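Local atomic coordinates of SAM dependent methyltransferase (Aquifex aeolicus, PDB entry 3DH0), a protein that binds S-adenosylmethionine and probably transfers a methyl group from it to an acceptor substrate. Residues L21-P26 against M112-H117; F50-L55 against E80-L85; K124-L129 against L166-A171. All coordinates share one frame; numbering follows the deposited sequence.

Overall arrangement
Contacts 1 and 2 border the SAM pocket of a Rossmann-like methyltransferase fold; contact 3 lies farther off and reaches it through F125. Contact 1 lies closest to the chain's centre, and its strand end meets the methionine part and ribose of SAM. Contact 2 lies about 15 Å from it, centre to centre. There F50 reaches the carboxylate end of SAM, and Y51 is a further pocket residue. The two contacts touch directly, for example P26 CB with Y54 CD1 at 3.5 Å. Contact 3 is about 20 Å from contact 1, centre to centre. It meets contact 1 through M112 CE and L129 CD1 at 3.6 Å, while F125 lies near the adenine. Contacts 2 and 3 do not touch; their nearest atoms are about 13 Å apart.

Contact 1: L21-P26 against M112-H117; sequences LELFDP and MAFTFH. With SAM (S-adenosylmethionine), chain C.
The SAM pocket of this Rossmann-like methyltransferase fold is bordered here by F114, which meets L23 and F24. F114 follows strand 107-113 directly. L23 and F24 belong to the loop before helix 26-33. The touching side chains are apolar and buried. L23 puts its CD2 methyl 3.6 Å from F114 CZ, and the approach is oblique to the ring. F24 meets the same end of F114, with F24 CE2 4.0 Å from F114 CE1. That CE1 lies at the edge of the F24 ring, near its plane. F24 CG stands between the backbone N and the carbonyl carbon (chi1 65°), a turn that carries the ring to F114. The F24 ring also lies almost parallel to that of Y51, with planes at about 15°. W144, on strand 137-144, adds another ring next to F114.

A113 and T115 each make one hydrogen bond with SAM, the first through its backbone, the second through its side chain. The amino N of SAM donates to A113 O at 2.8 Å. F114 CB lies 3.8 Å from the SAM methyl carbon CE. F114 thus joins the loop 21-26 to the neighbourhood of the methyl group. T115 OG1, anti to its own backbone N, reaches the ribose. It donates a weak hydrogen bond of 3.4 Å to SAM O4'.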
loop_
_atom_site.group_PDB
_atom_site.type_symbol
_atom_site.label_atom_id
_atom_site.label_comp_id
_atom_site.label_asym_id
_atom_site.label_seq_id
_atom_site.Cartn_x
_atom_site.Cartn_y
_atom_site.Cartn_z
ATOM N N LEU A 21 -0.587 6.074 -13.990
ATOM C CA LEU A 21 -1.773 6.842 -13.682
ATOM C C LEU A 21 -2.960 6.328 -14.474
ATOM O O LEU A 21 -4.104 6.502 -14.076
ATOM C CB LEU A 21 -1.517 8.306 -13.987
ATOM C CG LEU A 21 -0.362 8.809 -13.130
ATOM C CD1 LEU A 21 0.115 10.137 -13.661
ATOM C CD2 LEU A 21 -0.806 8.912 -11.675
ATOM N N GLU A 22 -2.677 5.690 -15.600
ATOM C CA GLU A 22 -3.725 5.144 -16.448
ATOM C C GLU A 22 -4.476 4.009 -15.759
ATOM O O GLU A 22 -5.494 3.536 -16.260
ATOM C CB GLU A 22 -3.111 4.653 -17.755
ATOM C CG GLU A 22 -2.644 5.777 -18.664
ATOM C CD GLU A 22 -1.536 5.343 -19.603
ATOM O OE1 GLU A 22 -1.428 4.122 -19.851
ATOM O OE2 GLU A 22 -0.782 6.224 -20.091
ATOM N N LEU A 23 -3.971 3.569 -14.609
ATOM C CA LEU A 23 -4.606 2.479 -13.878
ATOM C C LEU A 23 -5.768 3.005 -13.068
ATOM O O LEU A 23 -6.848 2.409 -13.046
ATOM C CB LEU A 23 -3.599 1.792 -12.952
ATOM C CG LEU A 23 -2.587 0.843 -13.598
ATOM C CD1 LEU A 23 -1.789 1.577 -14.656
ATOM C CD2 LEU A 23 -1.671 0.288 -12.529
ATOM N N PHE A 24 -5.525 4.127 -12.398
ATOM C CA PHE A 24 -6.528 4.789 -11.569
ATOM C C PHE A 24 -5.969 6.099 -11.052
ATOM O O PHE A 24 -4.757 6.260 -10.938
ATOM C CB PHE A 24 -6.938 3.898 -10.391
ATOM C CG PHE A 24 -5.838 3.633 -9.414
ATOM C CD1 PHE A 24 -5.574 4.533 -8.380
ATOM C CD2 PHE A 24 -5.074 2.475 -9.516
ATOM C CE1 PHE A 24 -4.568 4.283 -7.457
ATOM C CE2 PHE A 24 -4.057 2.206 -8.597
ATOM C CZ PHE A 24 -3.801 3.113 -7.559
ATOM N N ASP A 25 -6.855 7.043 -10.760
ATOM C CA ASP A 25 -6.442 8.346 -10.241
ATOM C C ASP A 25 -6.021 8.168 -8.780
ATOM O O ASP A 25 -6.826 7.773 -7.937
ATOM C CB ASP A 25 -7.602 9.337 -10.322
ATOM C CG ASP A 25 -7.172 10.740 -10.026
ATOM O OD1 ASP A 25 -7.182 11.568 -10.961
ATOM O OD2 ASP A 25 -6.807 11.017 -8.867
ATOM N N PRO A 26 -4.748 8.447 -8.467
ATOM C CA PRO A 26 -4.241 8.305 -7.106
ATOM C C PRO A 26 -5.021 9.018 -6.006
ATOM O O PRO A 26 -5.475 8.363 -5.067
ATOM C CB PRO A 26 -2.809 8.801 -7.224
ATOM C CG PRO A 26 -2.447 8.358 -8.585
ATOM C CD PRO A 26 -3.649 8.774 -9.388
ATOM N N MET A 112 -1.972 -0.446 0.844
ATOM C CA MET A 112 -1.193 -1.528 0.268
ATOM C C MET A 112 -1.448 -1.603 -1.241
ATOM O O MET A 112 -2.384 -2.260 -1.682
ATOM C CB MET A 112 -1.576 -2.841 0.947
ATOM C CG MET A 112 -0.388 -3.711 1.293
ATOM S SD MET A 112 -0.845 -5.244 2.095
ATOM C CE MET A 112 -1.604 -4.664 3.550
ATOM N N ALA A 113 -0.617 -0.928 -2.030
ATOM C CA ALA A 113 -0.800 -0.922 -3.483
ATOM C C ALA A 113 0.033 -1.944 -4.253
ATOM O O ALA A 113 1.246 -1.810 -4.377
ATOM C CB ALA A 113 -0.539 0.475 -4.034
ATOM N N PHE A 114 -0.650 -2.948 -4.792
ATOM C CA PHE A 114 -0.023 -4.021 -5.562
ATOM C C PHE A 114 1.044 -4.796 -4.798
ATOM O O PHE A 114 1.962 -5.351 -5.401
ATOM C CB PHE A 114 0.603 -3.467 -6.847
ATOM C CG PHE A 114 -0.366 -2.733 -7.722
ATOM C CD1 PHE A 114 -0.344 -1.340 -7.788
ATOM C CD2 PHE A 114 -1.307 -3.433 -8.474
ATOM C CE1 PHE A 114 -1.237 -0.656 -8.585
ATOM C CE2 PHE A 114 -2.207 -2.762 -9.278
ATOM C CZ PHE A 114 -2.176 -1.364 -9.339
ATOM N N THR A 115 0.923 -4.858 -3.483
ATOM C CA THR A 115 1.921 -5.569 -2.719
ATOM C C THR A 115 1.386 -6.769 -1.933
ATOM O O THR A 115 2.156 -7.639 -1.528
ATOM C CB THR A 115 2.702 -4.564 -1.789
ATOM O OG1 THR A 115 3.401 -5.268 -0.747
ATOM C CG2 THR A 115 1.754 -3.569 -1.178
ATOM N N PHE A 116 0.075 -6.847 -1.741
ATOM C CA PHE A 116 -0.494 -7.953 -0.980
ATOM C C PHE A 116 -0.132 -9.339 -1.517
ATOM O O PHE A 116 0.273 -10.217 -0.758
ATOM C CB PHE A 116 -2.005 -7.829 -0.919
ATOM C CG PHE A 116 -2.645 -8.736 0.089
ATOM C CD1 PHE A 116 -2.602 -8.429 1.447
ATOM C CD2 PHE A 116 -3.284 -9.899 -0.315
ATOM C CE1 PHE A 116 -3.190 -9.270 2.389
ATOM C CE2 PHE A 116 -3.873 -10.748 0.610
ATOM C CZ PHE A 116 -3.828 -10.435 1.970
ATOM N N HIS A 117 -0.284 -9.542 -2.821
ATOM C CA HIS A 117 0.032 -10.836 -3.425
ATOM C C HIS A 117 1.528 -11.180 -3.353
ATOM O O HIS A 117 1.931 -12.269 -3.750
ATOM C CB HIS A 117 -0.401 -10.860 -4.894
ATOM C CG HIS A 117 0.411 -9.958 -5.764
ATOM N ND1 HIS A 117 0.275 -8.586 -5.746
ATOM C CD2 HIS A 117 1.440 -10.224 -6.609
ATOM C CE1 HIS A 117 1.187 -8.046 -6.535
ATOM N NE2 HIS A 117 1.908 -9.019 -7.068
HETATM N N SAM C . 3.355 -0.029 -4.578
HETATM C CA SAM C . 4.473 0.376 -5.485
HETATM C C SAM C . 3.999 1.413 -6.478
HETATM O O SAM C . 2.823 1.775 -6.436
HETATM O OXT SAM C . 4.882 1.834 -7.295
HETATM C CB SAM C . 4.999 -0.845 -6.231
HETATM C CG SAM C . 5.146 -1.965 -5.283
HETATM S SD SAM C . 5.748 -3.580 -5.848
HETATM C CE SAM C . 4.374 -4.190 -6.827
HETATM C "C5'" SAM C . 5.698 -4.465 -4.362
HETATM C "C4'" SAM C . 6.787 -4.137 -3.362
HETATM O "O4'" SAM C . 6.475 -4.931 -2.223
HETATM C "C3'" SAM C . 8.172 -4.676 -3.772
HETATM O "O3'" SAM C . 8.971 -3.487 -4.036
HETATM C "C2'" SAM C . 8.732 -5.376 -2.549
HETATM O "O2'" SAM C . 10.072 -5.138 -2.173
HETATM C "C1'" SAM C . 7.624 -5.071 -1.494
HETATM N N9 SAM C . 7.340 -6.094 -0.507
HETATM C C8 SAM C . 7.170 -7.457 -0.651
HETATM N N7 SAM C . 6.906 -8.060 0.465
HETATM C C5 SAM C . 6.900 -7.041 1.416
HETATM C C6 SAM C . 6.668 -7.032 2.822
HETATM N N6 SAM C . 6.396 -8.164 3.508
HETATM N N1 SAM C . 6.731 -5.817 3.493
HETATM C C2 SAM C . 7.008 -4.708 2.767
HETATM N N3 SAM C . 7.237 -4.612 1.453
HETATM C C4 SAM C . 7.165 -5.821 0.830
#

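Contact 2: F50-L55 against E80-L85; sequences FYLPYL and EKVNKL. With SAM (S-adenosylmethionine), chain C.
P53 and L85 cross at an angle, P53 CG coming 3.5 Å from L85 CD1. P53 is in the first turn of helix 52-59. L85 is the last residue of helix 72-85, and its CB points toward the other segment. Its CG is anti to the carbonyl carbon (chi1 -58°), and the extended leucine carries CD1 across to the proline ring. Beside this pair L52 meets V82, also crossing at an angle. Here the branches are L52 CD1 and V82 CG1, 4.2 Å apart. L52 is buried and also rests on V65 and A67 of strand 64-69, so it ties the helix pair to the sheet. The backbones come nearest at P53 and V82, whose CA atoms are 7.8 Å apart.

The K81 CB faces segment 50-55. The chain then bends at chi2 and chi3, K81 CE passes 4.2 Å from F50 N, and NZ forms a salt bridge with D16.

The F50 side chain starts away from the second helix. It packs edge-to-face on Y51, with F50 CD2 3.6 Å above the centre of the Y51 ring. F50 CB also lies 3.4 Å from the SAM carboxylate oxygen OXT.

F50 and Y51 thus border the ligand, while L52 and P53 bind one helix to the next. These helices follow parallel strands 40-43 and 64-69 in turn. Such successive beta-alpha-beta crossovers are typical of the Rossmann-like fold of SAM-dependent methyltransferases, with the cofactor at the C-terminal ends of the strands.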
loop_
_atom_site.group_PDB
_atom_site.type_symbol
_atom_site.label_atom_id
_atom_site.label_comp_id
_atom_site.label_asym_id
_atom_site.label_seq_id
_atom_site.Cartn_x
_atom_site.Cartn_y
_atom_site.Cartn_z
ATOM N N PHE A 50 6.345 5.659 -5.870
ATOM C CA PHE A 50 5.488 6.265 -6.879
ATOM C C PHE A 50 4.303 7.025 -6.312
ATOM O O PHE A 50 4.136 8.200 -6.602
ATOM C CB PHE A 50 4.987 5.205 -7.856
ATOM C CG PHE A 50 4.159 5.766 -8.968
ATOM C CD1 PHE A 50 4.741 6.573 -9.945
ATOM C CD2 PHE A 50 2.789 5.530 -9.023
ATOM C CE1 PHE A 50 3.966 7.140 -10.963
ATOM C CE2 PHE A 50 2.000 6.092 -10.036
ATOM C CZ PHE A 50 2.591 6.899 -11.008
ATOM N N TYR A 51 3.479 6.361 -5.511
ATOM C CA TYR A 51 2.319 7.010 -4.909
ATOM C C TYR A 51 2.634 7.911 -3.709
ATOM O O TYR A 51 1.744 8.537 -3.158
ATOM C CB TYR A 51 1.296 5.957 -4.495
ATOM C CG TYR A 51 0.696 5.219 -5.658
ATOM C CD1 TYR A 51 -0.128 5.873 -6.568
ATOM C CD2 TYR A 51 0.965 3.876 -5.870
ATOM C CE1 TYR A 51 -0.662 5.205 -7.662
ATOM C CE2 TYR A 51 0.429 3.199 -6.970
ATOM C CZ TYR A 51 -0.378 3.874 -7.853
ATOM O OH TYR A 51 -0.900 3.238 -8.938
ATOM N N LEU A 52 3.898 7.991 -3.318
ATOM C CA LEU A 52 4.285 8.810 -2.173
ATOM C C LEU A 52 3.950 10.297 -2.294
ATOM O O LEU A 52 3.523 10.927 -1.324
ATOM C CB LEU A 52 5.780 8.616 -1.861
ATOM C CG LEU A 52 6.155 7.315 -1.114
ATOM C CD1 LEU A 52 7.655 7.276 -0.813
ATOM C CD2 LEU A 52 5.360 7.219 0.176
ATOM N N PRO A 53 4.156 10.889 -3.476
ATOM C CA PRO A 53 3.826 12.314 -3.600
ATOM C C PRO A 53 2.352 12.568 -3.277
ATOM O O PRO A 53 1.973 13.646 -2.825
ATOM C CB PRO A 53 4.146 12.604 -5.064
ATOM C CG PRO A 53 5.318 11.714 -5.312
ATOM C CD PRO A 53 4.903 10.419 -4.657
ATOM N N TYR A 54 1.535 11.551 -3.511
ATOM C CA TYR A 54 0.105 11.629 -3.285
ATOM C C TYR A 54 -0.248 11.563 -1.828
ATOM O O TYR A 54 -0.833 12.482 -1.287
ATOM C CB TYR A 54 -0.576 10.509 -4.058
ATOM C CG TYR A 54 -0.350 10.659 -5.534
ATOM C CD1 TYR A 54 -1.045 11.622 -6.259
ATOM C CD2 TYR A 54 0.643 9.922 -6.190
ATOM C CE1 TYR A 54 -0.763 11.865 -7.587
ATOM C CE2 TYR A 54 0.938 10.164 -7.533
ATOM C CZ TYR A 54 0.223 11.147 -8.220
ATOM O OH TYR A 54 0.517 11.441 -9.529
ATOM N N LEU A 55 0.109 10.454 -1.202
ATOM C CA LEU A 55 -0.122 10.253 0.220
ATOM C C LEU A 55 0.417 11.457 0.999
ATOM O O LEU A 55 -0.219 11.963 1.918
ATOM C CB LEU A 55 0.607 8.989 0.663
ATOM C CG LEU A 55 0.170 7.698 -0.028
ATOM C CD1 LEU A 55 1.176 6.595 0.265
ATOM C CD2 LEU A 55 -1.233 7.315 0.435
ATOM N N GLU A 80 15.648 8.729 -2.026
ATOM C CA GLU A 80 16.184 9.762 -2.893
ATOM C C GLU A 80 15.021 10.470 -3.570
ATOM O O GLU A 80 15.100 11.636 -3.933
ATOM C CB GLU A 80 17.128 9.171 -3.942
ATOM C CG GLU A 80 17.579 10.212 -4.960
ATOM C CD GLU A 80 18.815 9.819 -5.752
ATOM O OE1 GLU A 80 18.821 8.734 -6.384
ATOM O OE2 GLU A 80 19.790 10.606 -5.761
ATOM N N LYS A 81 13.923 9.761 -3.726
ATOM C CA LYS A 81 12.766 10.355 -4.344
ATOM C C LYS A 81 12.202 11.466 -3.478
ATOM O O LYS A 81 12.039 12.585 -3.943
ATOM C CB LYS A 81 11.690 9.300 -4.588
ATOM C CG LYS A 81 10.290 9.877 -4.682
ATOM C CD LYS A 81 9.748 9.833 -6.093
ATOM C CE LYS A 81 9.389 8.418 -6.481
ATOM N NZ LYS A 81 9.037 8.311 -7.911
ATOM N N VAL A 82 11.903 11.170 -2.217
ATOM C CA VAL A 82 11.332 12.193 -1.357
ATOM C C VAL A 82 12.206 13.429 -1.273
ATOM O O VAL A 82 11.693 14.549 -1.178
ATOM C CB VAL A 82 11.065 11.684 0.088
ATOM C CG1 VAL A 82 10.383 10.330 0.050
ATOM C CG2 VAL A 82 12.348 11.652 0.873
ATOM N N ASN A 83 13.520 13.237 -1.312
ATOM C CA ASN A 83 14.425 14.371 -1.221
ATOM C C ASN A 83 14.483 15.147 -2.492
ATOM O O ASN A 83 14.719 16.350 -2.490
ATOM C CB ASN A 83 15.830 13.922 -0.884
ATOM C CG ASN A 83 15.953 13.480 0.529
ATOM O OD1 ASN A 83 15.488 12.398 0.887
ATOM N ND2 ASN A 83 16.561 14.319 1.364
ATOM N N LYS A 84 14.282 14.441 -3.586
ATOM C CA LYS A 84 14.330 15.055 -4.881
ATOM C C LYS A 84 13.094 15.907 -5.064
ATOM O O LYS A 84 13.155 16.983 -5.656
ATOM C CB LYS A 84 14.408 13.961 -5.930
ATOM C CG LYS A 84 14.869 14.394 -7.293
ATOM C CD LYS A 84 15.443 13.196 -8.039
ATOM C CE LYS A 84 16.721 12.689 -7.344
ATOM N NZ LYS A 84 17.194 11.391 -7.918
ATOM N N LEU A 85 11.976 15.432 -4.524
ATOM C CA LEU A 85 10.703 16.132 -4.659
ATOM C C LEU A 85 10.396 17.104 -3.534
ATOM O O LEU A 85 9.516 17.948 -3.674
ATOM C CB LEU A 85 9.558 15.126 -4.788
ATOM C CG LEU A 85 9.631 14.124 -5.953
ATOM C CD1 LEU A 85 8.368 13.283 -5.990
ATOM C CD2 LEU A 85 9.820 14.854 -7.268
HETATM N N SAM C . 3.355 -0.029 -4.578
HETATM C CA SAM C . 4.473 0.376 -5.485
HETATM C C SAM C . 3.999 1.413 -6.478
HETATM O O SAM C . 2.823 1.775 -6.436
HETATM O OXT SAM C . 4.882 1.834 -7.295
HETATM C CB SAM C . 4.999 -0.845 -6.231
HETATM C CG SAM C . 5.146 -1.965 -5.283
HETATM S SD SAM C . 5.748 -3.580 -5.848
HETATM C CE SAM C . 4.374 -4.190 -6.827
HETATM C "C5'" SAM C . 5.698 -4.465 -4.362
HETATM C "C4'" SAM C . 6.787 -4.137 -3.362
HETATM O "O4'" SAM C . 6.475 -4.931 -2.223
HETATM C "C3'" SAM C . 8.172 -4.676 -3.772
HETATM O "O3'" SAM C . 8.971 -3.487 -4.036
HETATM C "C2'" SAM C . 8.732 -5.376 -2.549
HETATM O "O2'" SAM C . 10.072 -5.138 -2.173
HETATM C "C1'" SAM C . 7.624 -5.071 -1.494
HETATM N N9 SAM C . 7.340 -6.094 -0.507
HETATM C C8 SAM C . 7.170 -7.457 -0.651
HETATM N N7 SAM C . 6.906 -8.060 0.465
HETATM C C5 SAM C . 6.900 -7.041 1.416
HETATM C C6 SAM C . 6.668 -7.032 2.822
HETATM N N6 SAM C . 6.396 -8.164 3.508
HETATM N N1 SAM C . 6.731 -5.817 3.493
HETATM C C2 SAM C . 7.008 -4.708 2.767
HETATM N N3 SAM C . 7.237 -4.612 1.453
HETATM C C4 SAM C . 7.165 -5.821 0.830
#

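Contact 3: K124-L129 against L166-A171; sequences KFLEEL and LILEDA. With SAM (S-adenosylmethionine), chain C.
The E127 carboxylate has two neighbours: its OE1 forms a salt bridge with K130 NZ, and its OE2 lies next to A171. The E127 chain bends at chi2 (-53°), which brings OE2 within 4.0 Å of A171 CB.

The rest of the contact is apolar and buried. L126 CB lies 3.6 Å from A171 CB, and L126 CG is nearly as close. The small alanine lets the backbones come near, with the CA atoms of L126 and A171 6.3 Å apart.

Helix 122-132 is the crossover of a beta-alpha-beta unit between the parallel strands 107-113 and 137-144 of the Rossmann-like sheet. Helix 161-170 packs beside it. The L168 CB faces off from helix 122-132, yet its CD1 returns to meet L126. L168 and L126 then cross at about a right angle, with their CD1 methyls 4.1 Å apart. L168 also rests on V188 and A190 of strand 185-191.

F125, on helix 122-132, belongs to the SAM pocket. Its CE2 lies 3.9 Å from SAM N1 of the adenine, oblique to the phenyl ring.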
loop_
_atom_site.group_PDB
_atom_site.type_symbol
_atom_site.label_atom_id
_atom_site.label_comp_id
_atom_site.label_asym_id
_atom_site.label_seq_id
_atom_site.Cartn_x
_atom_site.Cartn_y
_atom_site.Cartn_z
ATOM N N LYS A 124 0.169 -13.641 8.841
ATOM C CA LYS A 124 1.157 -13.412 9.885
ATOM C C LYS A 124 1.586 -11.961 9.770
ATOM O O LYS A 124 1.936 -11.323 10.758
ATOM C CB LYS A 124 2.353 -14.350 9.679
ATOM C CG LYS A 124 3.431 -14.287 10.740
ATOM C CD LYS A 124 4.507 -15.356 10.501
ATOM C CE LYS A 124 3.933 -16.781 10.586
ATOM N NZ LYS A 124 4.926 -17.857 10.278
ATOM N N PHE A 125 1.562 -11.446 8.545
ATOM C CA PHE A 125 1.922 -10.059 8.295
ATOM C C PHE A 125 0.764 -9.204 8.784
ATOM O O PHE A 125 0.955 -8.137 9.376
ATOM C CB PHE A 125 2.149 -9.836 6.807
ATOM C CG PHE A 125 2.439 -8.414 6.456
ATOM C CD1 PHE A 125 1.405 -7.539 6.150
ATOM C CD2 PHE A 125 3.744 -7.933 6.474
ATOM C CE1 PHE A 125 1.670 -6.206 5.865
ATOM C CE2 PHE A 125 4.019 -6.602 6.193
ATOM C CZ PHE A 125 2.985 -5.735 5.888
ATOM N N LEU A 126 -0.446 -9.701 8.532
ATOM C CA LEU A 126 -1.673 -9.034 8.959
ATOM C C LEU A 126 -1.692 -8.809 10.470
ATOM O O LEU A 126 -2.192 -7.790 10.936
ATOM C CB LEU A 126 -2.887 -9.868 8.566
ATOM C CG LEU A 126 -3.439 -9.672 7.158
ATOM C CD1 LEU A 126 -3.970 -8.256 6.995
ATOM C CD2 LEU A 126 -2.351 -9.943 6.153
ATOM N N GLU A 127 -1.164 -9.761 11.235
ATOM C CA GLU A 127 -1.144 -9.611 12.682
ATOM C C GLU A 127 -0.207 -8.475 13.040
ATOM O O GLU A 127 -0.534 -7.614 13.868
ATOM C CB GLU A 127 -0.674 -10.894 13.364
ATOM C CG GLU A 127 -1.580 -12.067 13.115
ATOM C CD GLU A 127 -3.046 -11.785 13.458
ATOM O OE1 GLU A 127 -3.341 -11.474 14.634
ATOM O OE2 GLU A 127 -3.903 -11.883 12.545
ATOM N N GLU A 128 0.960 -8.466 12.404
ATOM C CA GLU A 128 1.937 -7.417 12.657
ATOM C C GLU A 128 1.300 -6.066 12.310
ATOM O O GLU A 128 1.513 -5.073 13.003
ATOM C CB GLU A 128 3.189 -7.671 11.813
ATOM C CG GLU A 128 4.322 -6.668 11.983
ATOM C CD GLU A 128 4.866 -6.570 13.410
ATOM O OE1 GLU A 128 4.789 -7.559 14.172
ATOM O OE2 GLU A 128 5.394 -5.499 13.764
ATOM N N LEU A 129 0.497 -6.051 11.247
ATOM C CA LEU A 129 -0.163 -4.830 10.810
ATOM C C LEU A 129 -1.107 -4.202 11.840
ATOM O O LEU A 129 -1.127 -2.985 11.999
ATOM C CB LEU A 129 -0.934 -5.089 9.517
ATOM C CG LEU A 129 -0.359 -4.532 8.207
ATOM C CD1 LEU A 129 -1.296 -4.899 7.093
ATOM C CD2 LEU A 129 -0.196 -3.020 8.268
ATOM N N LEU A 166 -11.017 -12.970 1.899
ATOM C CA LEU A 166 -11.277 -14.160 2.695
ATOM C C LEU A 166 -10.179 -14.214 3.748
ATOM O O LEU A 166 -10.426 -14.435 4.941
ATOM C CB LEU A 166 -11.221 -15.380 1.786
ATOM C CG LEU A 166 -11.960 -16.639 2.225
ATOM C CD1 LEU A 166 -13.095 -16.937 1.234
ATOM C CD2 LEU A 166 -10.963 -17.812 2.303
ATOM N N ILE A 167 -8.959 -13.991 3.273
ATOM C CA ILE A 167 -7.778 -13.990 4.112
ATOM C C ILE A 167 -7.944 -12.927 5.177
ATOM O O ILE A 167 -7.704 -13.161 6.353
ATOM C CB ILE A 167 -6.530 -13.692 3.273
ATOM C CG1 ILE A 167 -6.394 -14.747 2.182
ATOM C CG2 ILE A 167 -5.295 -13.695 4.148
ATOM C CD1 ILE A 167 -5.186 -14.572 1.320
ATOM N N LEU A 168 -8.358 -11.747 4.753
ATOM C CA LEU A 168 -8.583 -10.642 5.658
ATOM C C LEU A 168 -9.541 -11.108 6.753
ATOM O O LEU A 168 -9.400 -10.748 7.925
ATOM C CB LEU A 168 -9.185 -9.470 4.882
ATOM C CG LEU A 168 -8.315 -8.232 4.633
ATOM C CD1 LEU A 168 -6.940 -8.615 4.149
ATOM C CD2 LEU A 168 -9.002 -7.351 3.615
ATOM N N GLU A 169 -10.517 -11.920 6.365
ATOM C CA GLU A 169 -11.486 -12.426 7.320
ATOM C C GLU A 169 -10.793 -13.327 8.345
ATOM O O GLU A 169 -11.042 -13.215 9.547
ATOM C CB GLU A 169 -12.578 -13.200 6.599
ATOM C CG GLU A 169 -13.780 -13.473 7.469
ATOM C CD GLU A 169 -14.906 -14.129 6.699
ATOM O OE1 GLU A 169 -15.179 -13.670 5.561
ATOM O OE2 GLU A 169 -15.517 -15.088 7.226
ATOM N N ASP A 170 -9.929 -14.224 7.881
ATOM C CA ASP A 170 -9.213 -15.081 8.814
ATOM C C ASP A 170 -8.448 -14.203 9.788
ATOM O O ASP A 170 -8.507 -14.404 11.000
ATOM C CB ASP A 170 -8.183 -15.966 8.112
ATOM C CG ASP A 170 -8.803 -16.955 7.158
ATOM O OD1 ASP A 170 -8.084 -17.919 6.796
ATOM O OD2 ASP A 170 -9.988 -16.767 6.768
ATOM N N ALA A 171 -7.715 -13.238 9.244
ATOM C CA ALA A 171 -6.904 -12.336 10.050
ATOM C C ALA A 171 -7.724 -11.461 10.990
ATOM O O ALA A 171 -7.169 -10.729 11.822
ATOM C CB ALA A 171 -6.051 -11.464 9.144
HETATM N N SAM C . 3.355 -0.029 -4.578
HETATM C CA SAM C . 4.473 0.376 -5.485
HETATM C C SAM C . 3.999 1.413 -6.478
HETATM O O SAM C . 2.823 1.775 -6.436
HETATM O OXT SAM C . 4.882 1.834 -7.295
HETATM C CB SAM C . 4.999 -0.845 -6.231
HETATM C CG SAM C . 5.146 -1.965 -5.283
HETATM S SD SAM C . 5.748 -3.580 -5.848
HETATM C CE SAM C . 4.374 -4.190 -6.827
HETATM C "C5'" SAM C . 5.698 -4.465 -4.362
HETATM C "C4'" SAM C . 6.787 -4.137 -3.362
HETATM O "O4'" SAM C . 6.475 -4.931 -2.223
HETATM C "C3'" SAM C . 8.172 -4.676 -3.772
HETATM O "O3'" SAM C . 8.971 -3.487 -4.036
HETATM C "C2'" SAM C . 8.732 -5.376 -2.549
HETATM O "O2'" SAM C . 10.072 -5.138 -2.173
HETATM C "C1'" SAM C . 7.624 -5.071 -1.494
HETATM N N9 SAM C . 7.340 -6.094 -0.507
HETATM C C8 SAM C . 7.170 -7.457 -0.651
HETATM N N7 SAM C . 6.906 -8.060 0.465
HETATM C C5 SAM C . 6.900 -7.041 1.416
HETATM C C6 SAM C . 6.668 -7.032 2.822
HETATM N N6 SAM C . 6.396 -8.164 3.508
HETATM N N1 SAM C . 6.731 -5.817 3.493
HETATM C C2 SAM C . 7.008 -4.708 2.767
HETATM N N3 SAM C . 7.237 -4.612 1.453
HETATM C C4 SAM C . 7.165 -5.821 0.830
#